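Local coordinates for putative acetoin utilization protein, acetoin dehydrogenase (Thermus thermophilus, PDB 5AWE), which is of unknown function but, with its paired CBS domains and an ACT domain, probably senses small regulatory ligands such as nucleotides or amino acids, at residues 73-76 / 77-81. Sequence-based numbering, arbitrary orientation.
Sequences AKLT and VREVM
With chi1 at 65°, Thr76 sets OG1 between its backbone N and carbonyl carbon, while Glu79, its CG beside its own backbone N (chi1 -59°) and its chain extended beyond, sends the carboxylate back over Thr76 and Leu75. The backbone here forms two overlapping type I turns, Thr76-Glu79 and Val77-Val80, in the loop after helix 65-74 and before strand 88-89. In the first, Glu79 N donates to Thr76 O at 3.0 Å, approaching from above the carbonyl plane (47° out of it) rather than within it. The second is closed by the bond from Val80 N to Val77 O (3.1 Å). Thr76 OG1 lies 3.5 Å from Glu79 OE1, a long, weak hydrogen bond at most; OG1 also bonds a water at 2.8 Å. That water also receives a weak bond from Arg78 NE at the guanidinium edge, whereas Arg78 NH2 forms a salt bridge with Asp17. Leu75 CD1 lies over a face of the Glu79 carboxylate, about 3.1 Å from its plane and 3.2 Å from Glu79 OE2, an apolar methyl against a charged oxygen, and also borders the Glu79 CB. Val77 turns from this cluster into the apolar layer made by Val37 and Val47 of the strands 34-39 and 42-48 and by Ala23 of helix 20-30, thereby tying the turns to the first CBS motif; Leu75 and Val77 also share backbone hydrogen bonds with Val20 and Thr18, respectively. The other Leu75 methyl, CD2, meets Val80 CG1 at 3.9 Å.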
ATOM      1  N   ALA A  73      -5.670  -8.686  -1.718  1.00 34.44           N
ATOM      2  CA  ALA A  73      -6.981  -8.637  -2.350  1.00 33.66           C
ATOM      3  C   ALA A  73      -7.612 -10.016  -2.407  1.00 33.82           C
ATOM      4  O   ALA A  73      -8.836 -10.146  -2.376  1.00 34.73           O
ATOM      5  CB  ALA A  73      -6.863  -8.055  -3.760  1.00 34.14           C
ATOM      6  N   LYS A  74      -6.779 -11.048  -2.485  1.00 32.98           N
ATOM      7  CA  LYS A  74      -7.284 -12.404  -2.635  1.00 32.93           C
ATOM      8  C   LYS A  74      -7.123 -13.275  -1.385  1.00 32.76           C
ATOM      9  O   LYS A  74      -7.661 -14.383  -1.320  1.00 32.87           O
ATOM     10  CB  LYS A  74      -6.612 -13.075  -3.833  1.00 33.93           C
ATOM     11  CG  LYS A  74      -7.204 -12.650  -5.174  1.00 43.85           C
ATOM     12  CD  LYS A  74      -6.320 -13.046  -6.352  1.00 44.59           C
ATOM     13  CE  LYS A  74      -5.934 -14.519  -6.309  1.00 50.30           C
ATOM     14  NZ  LYS A  74      -4.903 -14.803  -5.267  1.00 51.65           N
ATOM     15  N   LEU A  75      -6.389 -12.783  -0.394  1.00 31.20           N
ATOM     16  CA  LEU A  75      -6.247 -13.524   0.855  1.00 31.24           C
ATOM     17  C   LEU A  75      -7.629 -13.667   1.505  1.00 30.19           C
ATOM     18  O   LEU A  75      -8.394 -12.704   1.569  1.00 29.16           O
ATOM     19  CB  LEU A  75      -5.290 -12.788   1.800  1.00 30.29           C
ATOM     20  CG  LEU A  75      -4.764 -13.529   3.034  1.00 33.52           C
ATOM     21  CD1 LEU A  75      -3.935 -14.734   2.609  1.00 29.19           C
ATOM     22  CD2 LEU A  75      -3.908 -12.579   3.866  1.00 28.06           C
ATOM     23  N   THR A  76      -7.945 -14.874   1.971  1.00 30.33           N
ATOM     24  CA  THR A  76      -9.233 -15.138   2.620  1.00 29.55           C
ATOM     25  C   THR A  76      -9.097 -15.291   4.134  1.00 28.81           C
ATOM     26  O   THR A  76      -8.025 -15.614   4.641  1.00 28.26           O
ATOM     27  CB  THR A  76      -9.883 -16.420   2.064  1.00 30.15           C
ATOM     28  OG1 THR A  76      -9.070 -17.557   2.390  1.00 27.74           O
ATOM     29  CG2 THR A  76     -10.023 -16.322   0.548  1.00 30.80           C
ATOM     30  N   VAL A  77     -10.200 -15.062   4.843  1.00 28.97           N
ATOM     31  CA  VAL A  77     -10.251 -15.205   6.301  1.00 29.12           C
ATOM     32  C   VAL A  77      -9.696 -16.543   6.793  1.00 29.25           C
ATOM     33  O   VAL A  77      -9.067 -16.615   7.850  1.00 27.46           O
ATOM     34  CB  VAL A  77     -11.709 -15.032   6.808  1.00 30.39           C
ATOM     35  CG1 VAL A  77     -11.828 -15.440   8.260  1.00 28.79           C
ATOM     36  CG2 VAL A  77     -12.135 -13.578   6.649  1.00 30.21           C
ATOM     37  N   ARG A  78      -9.918 -17.599   6.014  1.00 30.93           N
ATOM     38  CA  ARG A  78      -9.470 -18.931   6.393  1.00 32.28           C
ATOM     39  C   ARG A  78      -7.965 -19.004   6.618  1.00 32.82           C
ATOM     40  O   ARG A  78      -7.500 -19.768   7.456  1.00 32.53           O
ATOM     41  CB  ARG A  78      -9.872 -19.951   5.326  1.00 32.20           C
ATOM     42  CG  ARG A  78      -9.645 -21.396   5.759  1.00 32.86           C
ATOM     43  CD  ARG A  78      -9.816 -22.375   4.602  1.00 43.40           C
ATOM     44  NE  ARG A  78     -11.070 -22.172   3.877  1.00 48.37           N
ATOM     45  CZ  ARG A  78     -12.240 -22.680   4.254  1.00 49.39           C
ATOM     46  NH1 ARG A  78     -12.319 -23.423   5.352  1.00 47.30           N
ATOM     47  NH2 ARG A  78     -13.328 -22.448   3.530  1.00 47.88           N
ATOM     48  N   GLU A  79      -7.213 -18.199   5.872  1.00 33.84           N
ATOM     49  CA  GLU A  79      -5.754 -18.263   5.888  1.00 34.61           C
ATOM     50  C   GLU A  79      -5.136 -17.517   7.064  1.00 34.63           C
ATOM     51  O   GLU A  79      -3.937 -17.640   7.327  1.00 35.21           O
ATOM     52  CB  GLU A  79      -5.197 -17.704   4.574  1.00 36.46           C
ATOM     53  CG  GLU A  79      -5.703 -18.449   3.339  1.00 50.55           C
ATOM     54  CD  GLU A  79      -5.098 -17.933   2.048  1.00 62.00           C
ATOM     55  OE1 GLU A  79      -5.867 -17.631   1.105  1.00 66.40           O
ATOM     56  OE2 GLU A  79      -3.854 -17.831   1.976  1.00 69.01           O
ATOM     57  N   VAL A  80      -5.947 -16.743   7.776  1.00 32.91           N
ATOM     58  CA  VAL A  80      -5.432 -15.944   8.884  1.00 30.45           C
ATOM     59  C   VAL A  80      -6.182 -16.166  10.200  1.00 28.31           C
ATOM     60  O   VAL A  80      -5.788 -15.631  11.234  1.00 27.87           O
ATOM     61  CB  VAL A  80      -5.472 -14.436   8.539  1.00 30.70           C
ATOM     62  CG1 VAL A  80      -4.595 -14.161   7.324  1.00 28.76           C
ATOM     63  CG2 VAL A  80      -6.910 -14.000   8.261  1.00 26.29           C
HETATM   64  N   MSE A  81      -7.259 -16.942  10.164  1.00 26.02           N
HETATM   65  CA  MSE A  81      -8.063 -17.127  11.366  1.00 25.80           C
HETATM   66  C   MSE A  81      -7.344 -18.004  12.388  1.00 23.88           C
HETATM   67  O   MSE A  81      -6.472 -18.806  12.038  1.00 23.61           O
HETATM   68  CB  MSE A  81      -9.444 -17.714  11.022  1.00 28.96           C
HETATM   69  CG  MSE A  81      -9.448 -19.111  10.410  1.00 38.60           C
HETATM   70 SE   MSE A  81     -11.122 -19.648   9.937  1.00 53.73          SE
HETATM   71  CE  MSE A  81     -10.906 -21.416   9.971  1.00 45.16           C
TER
HETATM   72  O   HOH W   1      -9.882 -20.022   1.478  1.00 53.65           O